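PDB 4LKS: glycosyl hydrolase, family 31/fibronectin type III domain protein from Clostridium perfringens, which binds galactose through CBM32-3, a carbohydrate-binding module of a family 31 glycoside hydrolase, and so probably helps to hold the enzyme on galactose-bearing glycans. Local coordinates for the calcium ion site and the beta-D-galactopyranose site. Coordinates in Å, arbitrary orientation; residue numbers count along the deposited sequence, not the author numbering.

Contact 1 is the calcium site and contact 2 the galactose site of one beta-sandwich module. The centres of their C-alpha atoms lie about 13 Å apart, and they have no residue in common. They are close in sequence at several places. Asp38 lies just before the 3-10 helix 40-44 that carries Asn42. Thr50 and Ile51 run into the short strand 52-53 with His53 of the sugar pocket. Tyr156 comes shortly before strand 158-159 and the calcium ligand Ala160. The metal is too far away to touch galactose, so its part in binding is probably indirect, by steadying the loops that form the pocket.

Contact 1: the calcium ion site. Residues 42-43, 45, 47-51, 160-161. With CA (calcium ion), chain B.
Six protein oxygens bind the calcium ion in a distorted six-coordinate shell. The ion is modelled as partly occupied, and further weak ligands or waters may be unseen. Four of the oxygens are backbone carbonyls. Asn42 O, Asp47 O and Ala160 O are the short ones, each 2.3 Å from CA. Thr50 O is longer, at 2.6 Å from CA. Thr50 also gives its hydroxyl, so this residue grips the ion with two atoms. Its OG1 sits between the backbone N and the carbonyl carbon (chi1 60°), which turns it to the same side as the carbonyl. Asp45 binds through one carboxylate oxygen, with OD1 2.5 Å from CA. Its OD2 stays 3.8 Å from CA, so the carboxylate is monodentate. Asp45 CG takes the crowded position between N and the carbonyl carbon (chi1 63°).

The second shell fixes these groups. Thr50 OG1 donates to Asp45 OD2 over 2.6 Å and meets its syn lone pair. The two side-chain ligands are thus tied together, and calcium would probably polarise the hydroxyl further. Asp47 N bonds to the ligand atom Asp45 OD1 from above the carboxylate plane. Asp47 OD1 accepts a nearly straight bond from Asn49 N (164° at H), which braces the turn. Asn42 ND2 donates to Ile51 O from above the carbonyl plane. This joins the 3-10 helix 40-44 to the stretch after Thr50. The site is probably structural: it ties this helix and the 45-50 loop to Ala160, just before the last strand 161-166.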
ATOM      1  N   ASN A  42       8.927  -0.449  -6.530  1.00 10.20           N
ATOM      2  CA  ASN A  42       7.959  -1.168  -7.345  1.00  9.29           C
ATOM      3  C   ASN A  42       6.527  -0.933  -6.887  1.00  9.04           C
ATOM      4  O   ASN A  42       5.575  -1.221  -7.627  1.00 10.58           O
ATOM      5  CB  ASN A  42       8.251  -2.671  -7.319  1.00  9.99           C
ATOM      6  CG  ASN A  42       9.531  -3.044  -8.046  1.00 10.41           C
ATOM      7  OD1 ASN A  42      10.226  -2.188  -8.606  1.00 13.66           O
ATOM      8  ND2 ASN A  42       9.847  -4.333  -8.037  1.00 13.06           N
ATOM      9  N   ALA A  43       6.350  -0.425  -5.668  1.00  8.54           N
ATOM     10  CA  ALA A  43       4.994  -0.217  -5.181  1.00  9.11           C
ATOM     11  C   ALA A  43       4.372   1.024  -5.789  1.00 11.27           C
ATOM     12  O   ALA A  43       3.146   1.191  -5.720  1.00  9.85           O
ATOM     13  CB  ALA A  43       4.979  -0.103  -3.663  1.00  9.58           C
ATOM     14  N   ASP A  45       5.375   2.536  -9.018  1.00 10.23           N
ATOM     15  CA  ASP A  45       5.923   2.774 -10.356  1.00 10.40           C
ATOM     16  C   ASP A  45       4.871   2.745 -11.471  1.00 10.31           C
ATOM     17  O   ASP A  45       5.215   2.761 -12.667  1.00 14.04           O
ATOM     18  CB  ASP A  45       7.059   1.789 -10.662  1.00 11.00           C
ATOM     19  CG  ASP A  45       6.601   0.343 -10.680  1.00 10.36           C
ATOM     20  OD1 ASP A  45       5.412   0.058 -10.406  1.00  9.00           O
ATOM     21  OD2 ASP A  45       7.457  -0.522 -10.985  1.00 11.23           O
ATOM     22  N   ASP A  47       3.135   0.350 -12.416  1.00 10.84           N
ATOM     23  CA  ASP A  47       3.247  -0.916 -13.142  1.00 10.74           C
ATOM     24  C   ASP A  47       2.614  -2.058 -12.353  1.00 10.64           C
ATOM     25  O   ASP A  47       3.063  -2.394 -11.236  1.00 10.93           O
ATOM     26  CB  ASP A  47       4.725  -1.197 -13.400  1.00  9.21           C
ATOM     27  CG  ASP A  47       4.961  -2.288 -14.404  1.00 11.04           C
ATOM     28  OD1 ASP A  47       4.037  -3.072 -14.725  1.00 11.05           O
ATOM     29  OD2 ASP A  47       6.111  -2.350 -14.875  1.00 10.26           O
ATOM     30  N   GLU A  48       1.571  -2.665 -12.917  1.00 10.46           N
ATOM     31  CA  GLU A  48       0.852  -3.732 -12.227  1.00 11.25           C
ATOM     32  C   GLU A  48       1.668  -5.017 -12.104  1.00 11.09           C
ATOM     33  O   GLU A  48       1.352  -5.880 -11.286  1.00 14.37           O
ATOM     34  CB  GLU A  48      -0.472  -4.042 -12.935  1.00 12.50           C
ATOM     35  CG  GLU A  48      -1.327  -2.825 -13.233  1.00 13.40           C
ATOM     36  CD  GLU A  48      -0.985  -2.140 -14.559  1.00 18.80           C
ATOM     37  OE1 GLU A  48       0.109  -2.381 -15.132  1.00 15.16           O
ATOM     38  OE2 GLU A  48      -1.832  -1.344 -15.028  1.00 22.25           O
ATOM     39  N   ASN A  49       2.728  -5.135 -12.902  1.00 10.12           N
ATOM     40  CA  ASN A  49       3.515  -6.368 -12.952  1.00  9.87           C
ATOM     41  C   ASN A  49       4.699  -6.422 -12.002  1.00 12.29           C
ATOM     42  O   ASN A  49       5.342  -7.463 -11.863  1.00 14.74           O
ATOM     43  CB  ASN A  49       4.004  -6.638 -14.377  1.00 11.87           C
ATOM     44  CG  ASN A  49       2.890  -7.095 -15.277  1.00 13.46           C
ATOM     45  OD1 ASN A  49       2.024  -7.857 -14.848  1.00 15.58           O
ATOM     46  ND2 ASN A  49       2.877  -6.607 -16.519  1.00 14.24           N
ATOM     47  N   THR A  50       5.000  -5.301 -11.365  1.00 11.11           N
ATOM     48  CA  THR A  50       6.108  -5.250 -10.427  1.00 10.58           C
ATOM     49  C   THR A  50       5.538  -5.105  -9.023  1.00 11.61           C
ATOM     50  O   THR A  50       4.485  -4.499  -8.831  1.00 12.44           O
ATOM     51  CB  THR A  50       7.037  -4.064 -10.714  1.00 10.55           C
ATOM     52  OG1 THR A  50       6.292  -2.850 -10.595  1.00 11.35           O
ATOM     53  CG2 THR A  50       7.628  -4.160 -12.134  1.00 12.06           C
ATOM     54  N   ILE A  51       6.230  -5.657  -8.035  1.00  9.99           N
ATOM     55  CA  ILE A  51       5.747  -5.564  -6.664  1.00 11.29           C
ATOM     56  C   ILE A  51       6.838  -5.218  -5.682  1.00 10.27           C
ATOM     57  O   ILE A  51       8.012  -5.532  -5.899  1.00  9.98           O
ATOM     58  CB  ILE A  51       5.098  -6.876  -6.174  1.00 10.52           C
ATOM     59  CG1 ILE A  51       6.126  -8.010  -6.117  1.00 10.70           C
ATOM     60  CG2 ILE A  51       3.905  -7.255  -7.047  1.00 12.97           C
ATOM     61  CD1 ILE A  51       5.585  -9.284  -5.495  1.00 13.65           C
ATOM     62  N   ALA A 160       1.426  -4.422  -5.522  1.00 10.41           N
ATOM     63  CA  ALA A 160       1.772  -4.107  -6.907  1.00  8.84           C
ATOM     64  C   ALA A 160       1.715  -2.600  -7.160  1.00  8.05           C
ATOM     65  O   ALA A 160       2.564  -2.054  -7.862  1.00  9.97           O
ATOM     66  CB  ALA A 160       0.861  -4.840  -7.864  1.00 11.00           C
ATOM     67  N   GLU A 161       0.693  -1.935  -6.612  1.00  8.89           N
ATOM     68  CA  GLU A 161       0.594  -0.482  -6.697  1.00  8.52           C
ATOM     69  C   GLU A 161      -0.107   0.097  -5.495  1.00  8.91           C
ATOM     70  O   GLU A 161      -1.003  -0.522  -4.905  1.00  9.86           O
ATOM     71  CB  GLU A 161      -0.216  -0.047  -7.920  1.00  9.72           C
ATOM     72  CG  GLU A 161       0.422  -0.274  -9.274  1.00 12.29           C
ATOM     73  CD  GLU A 161      -0.321   0.502 -10.348  1.00 15.37           C
ATOM     74  OE1 GLU A 161      -1.076  -0.117 -11.134  1.00 15.20           O
ATOM     75  OE2 GLU A 161      -0.181   1.748 -10.379  1.00 17.63           O
TER
HETATM   76 CA    CA B 201       4.346  -1.975  -9.384  0.63  9.62          CA

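Contact 2: the beta-D-galactopyranose site. Residues 38, 53, 56, 84, 89, 151, 156. With GAL (beta-D-galactopyranose), chain C.
Galactose lies in a pocket formed mostly by loops at one end of the beta-sandwich, with His53 from the short strand 52-53. Its tightly held part is the C3-C4 side. The axial O4 hydroxyl, which distinguishes galactose from glucose, meets three side chains. His53 NE2 is 2.7 Å from GAL O4, in a hydrogen bond whose direction is not decided. Arg84 NH1 and Asn89 ND2 both donate to the same oxygen.

The Arg84 chain is extended, with CG anti to the backbone N (chi1 -175°). It brings the guanidinium end-on to the sugar. NH1 and NH2 both donate to the O3 hydroxyl, with NH2 3.0 Å from GAL O3. All these acceptors lie near the guanidinium plane. NH1 also reaches Asn89 O, almost in that plane, which helps to fix the rotation of the group. The Asn89 amide is held by Asp151: ND2 donates to Asp151 OD2 in a nearly straight bond (168° at H), while OD1 accepts from Asp151 N. This sets ND2 facing the sugar, 3.0 Å from GAL O4. Its bond to the ring oxygen O5 is weak.

The face of the Tyr56 ring, tilted against the sugar, covers its C4-C5-C6 edge. GAL C5 lies over the ring centre, 3.6 Å from the centroid, in a CH-pi contact. Tyr156 meets the exocyclic carbon differently, with its phenol end: CZ is 3.6 Å from GAL C6.

C6 itself is packed between the two tyrosines, but the O6 hydroxyl and the C1-C2 side are looser. Water 2 joins Asp151 OD2 to O5 and O6, and water 3 links Tyr156 OH to O6. The anomeric O1 has a weak bond to water 2. O2 receives a weak bond from Arg84 NH2. At the tight end, water 1 lies over a His53 face near its rim and bridges Asp38 OD2 to O3, with its oxygen 2.6 Å from GAL O3.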
ATOM      1  N   ASP A  38      12.050  -7.460  -5.457  1.00 11.32           N
ATOM      2  CA  ASP A  38      10.753  -6.836  -5.229  1.00 13.75           C
ATOM      3  C   ASP A  38      10.895  -5.598  -4.350  1.00  9.53           C
ATOM      4  O   ASP A  38      10.404  -5.538  -3.209  1.00 11.13           O
ATOM      5  CB  ASP A  38       9.780  -7.861  -4.657  1.00 13.52           C
ATOM      6  CG  ASP A  38       9.505  -8.995  -5.628  1.00 12.85           C
ATOM      7  OD1 ASP A  38       9.705  -8.807  -6.851  1.00 12.99           O
ATOM      8  OD2 ASP A  38       9.076 -10.069  -5.171  1.00 13.94           O
ATOM      9  N   HIS A  53       7.791  -6.521  -2.040  1.00  8.95           N
ATOM     10  CA  HIS A  53       7.510  -7.681  -1.200  1.00  8.27           C
ATOM     11  C   HIS A  53       8.465  -7.622  -0.022  1.00  9.62           C
ATOM     12  O   HIS A  53       9.663  -7.401  -0.202  1.00 12.00           O
ATOM     13  CB  HIS A  53       7.741  -8.971  -2.005  1.00 10.31           C
ATOM     14  CG  HIS A  53       7.136 -10.205  -1.404  1.00 11.19           C
ATOM     15  ND1 HIS A  53       7.504 -10.707  -0.175  1.00 13.00           N
ATOM     16  CD2 HIS A  53       6.221 -11.076  -1.904  1.00 10.97           C
ATOM     17  CE1 HIS A  53       6.826 -11.818   0.072  1.00 13.08           C
ATOM     18  NE2 HIS A  53       6.048 -12.064  -0.967  1.00 14.13           N
ATOM     19  N   TYR A  56      10.850 -12.702   3.754  1.00 13.71           N
ATOM     20  CA  TYR A  56      10.031 -13.864   4.087  1.00 14.01           C
ATOM     21  C   TYR A  56      10.836 -15.044   4.621  1.00 21.94           C
ATOM     22  O   TYR A  56      10.433 -16.201   4.477  1.00 23.17           O
ATOM     23  CB  TYR A  56       9.157 -14.296   2.904  1.00 15.89           C
ATOM     24  CG  TYR A  56       9.885 -14.577   1.606  1.00 18.08           C
ATOM     25  CD1 TYR A  56      10.412 -15.833   1.335  1.00 18.78           C
ATOM     26  CD2 TYR A  56      10.003 -13.596   0.635  1.00 15.51           C
ATOM     27  CE1 TYR A  56      11.054 -16.096   0.140  1.00 21.69           C
ATOM     28  CE2 TYR A  56      10.641 -13.843  -0.555  1.00 18.03           C
ATOM     29  CZ  TYR A  56      11.172 -15.091  -0.800  1.00 18.68           C
ATOM     30  OH  TYR A  56      11.803 -15.324  -2.000  1.00 20.25           O
ATOM     31  N   ARG A  84      -0.792  -8.018  -5.606  1.00 11.41           N
ATOM     32  CA  ARG A  84      -0.028  -8.843  -6.525  1.00 12.91           C
ATOM     33  C   ARG A  84      -0.956  -9.604  -7.465  1.00 13.24           C
ATOM     34  O   ARG A  84      -1.952 -10.201  -7.027  1.00 13.74           O
ATOM     35  CB  ARG A  84       0.801  -9.815  -5.691  1.00 13.38           C
ATOM     36  CG  ARG A  84       1.751 -10.680  -6.465  1.00 14.70           C
ATOM     37  CD  ARG A  84       2.537 -11.517  -5.484  1.00 17.10           C
ATOM     38  NE  ARG A  84       3.650 -12.196  -6.126  1.00 16.13           N
ATOM     39  CZ  ARG A  84       4.606 -12.828  -5.464  1.00 18.22           C
ATOM     40  NH1 ARG A  84       4.575 -12.879  -4.136  1.00 17.05           N
ATOM     41  NH2 ARG A  84       5.592 -13.408  -6.130  1.00 18.98           N
ATOM     42  N   ASN A  89       0.550 -14.280  -2.498  1.00 15.86           N
ATOM     43  CA  ASN A  89       1.574 -14.114  -1.482  1.00 16.94           C
ATOM     44  C   ASN A  89       1.816 -12.654  -1.122  1.00 13.69           C
ATOM     45  O   ASN A  89       2.348 -11.868  -1.921  1.00 13.62           O
ATOM     46  CB  ASN A  89       2.872 -14.816  -1.878  1.00 13.62           C
ATOM     47  CG  ASN A  89       2.862 -16.291  -1.536  1.00 26.28           C
ATOM     48  OD1 ASN A  89       1.854 -16.826  -1.083  1.00 22.47           O
ATOM     49  ND2 ASN A  89       3.987 -16.960  -1.771  1.00 22.70           N
ATOM     50  N   ASP A 151       1.396 -18.342   1.438  1.00 23.15           N
ATOM     51  CA  ASP A 151       1.651 -19.751   1.738  1.00 24.26           C
ATOM     52  C   ASP A 151       1.786 -19.918   3.242  1.00 32.12           C
ATOM     53  O   ASP A 151       1.363 -20.924   3.812  1.00 26.49           O
ATOM     54  CB  ASP A 151       2.906 -20.236   1.019  1.00 22.82           C
ATOM     55  CG  ASP A 151       2.732 -20.257  -0.478  1.00 24.33           C
ATOM     56  OD1 ASP A 151       1.626 -20.619  -0.935  1.00 28.77           O
ATOM     57  OD2 ASP A 151       3.695 -19.905  -1.196  1.00 26.00           O
ATOM     58  N   TYR A 156       4.392 -11.862   5.682  1.00 14.83           N
ATOM     59  CA  TYR A 156       4.980 -10.947   4.703  1.00 13.43           C
ATOM     60  C   TYR A 156       3.887 -10.221   3.927  1.00 11.00           C
ATOM     61  O   TYR A 156       2.757 -10.707   3.817  1.00 11.38           O
ATOM     62  CB  TYR A 156       5.931 -11.692   3.748  1.00 13.27           C
ATOM     63  CG  TYR A 156       5.420 -13.046   3.300  1.00 16.74           C
ATOM     64  CD1 TYR A 156       4.494 -13.168   2.261  1.00 14.79           C
ATOM     65  CD2 TYR A 156       5.866 -14.212   3.914  1.00 16.43           C
ATOM     66  CE1 TYR A 156       4.028 -14.414   1.863  1.00 14.59           C
ATOM     67  CE2 TYR A 156       5.404 -15.450   3.516  1.00 17.23           C
ATOM     68  CZ  TYR A 156       4.496 -15.549   2.495  1.00 19.34           C
ATOM     69  OH  TYR A 156       4.052 -16.798   2.123  1.00 21.93           O
TER
HETATM   70  C1  GAL C 202       7.313 -17.475  -3.354  1.00 39.53           C
HETATM   71  C2  GAL C 202       7.101 -16.119  -4.055  1.00 29.99           C
HETATM   72  C3  GAL C 202       7.856 -15.016  -3.327  1.00 25.64           C
HETATM   73  C4  GAL C 202       7.406 -14.979  -1.857  1.00 21.98           C
HETATM   74  C5  GAL C 202       7.646 -16.341  -1.237  1.00 23.07           C
HETATM   75  C6  GAL C 202       7.133 -16.462   0.199  1.00 27.58           C
HETATM   76  O1  GAL C 202       6.525 -18.472  -3.945  1.00 43.90           O
HETATM   77  O2  GAL C 202       7.559 -16.125  -5.411  1.00 29.57           O
HETATM   78  O3  GAL C 202       7.568 -13.747  -3.909  1.00 20.30           O
HETATM   79  O4  GAL C 202       6.012 -14.686  -1.785  1.00 19.41           O
HETATM   80  O5  GAL C 202       6.948 -17.372  -1.977  1.00 26.40           O
HETATM   81  O6  GAL C 202       7.442 -17.736   0.754  1.00 31.63           O
HETATM   82  O   HOH W   1       9.443 -12.001  -3.286  1.00 18.18           O
HETATM   83  O   HOH W   2       6.430 -20.010  -1.045  1.00 41.20           O
HETATM   84  O   HOH W   3       5.738 -18.950   3.176  1.00 41.47           O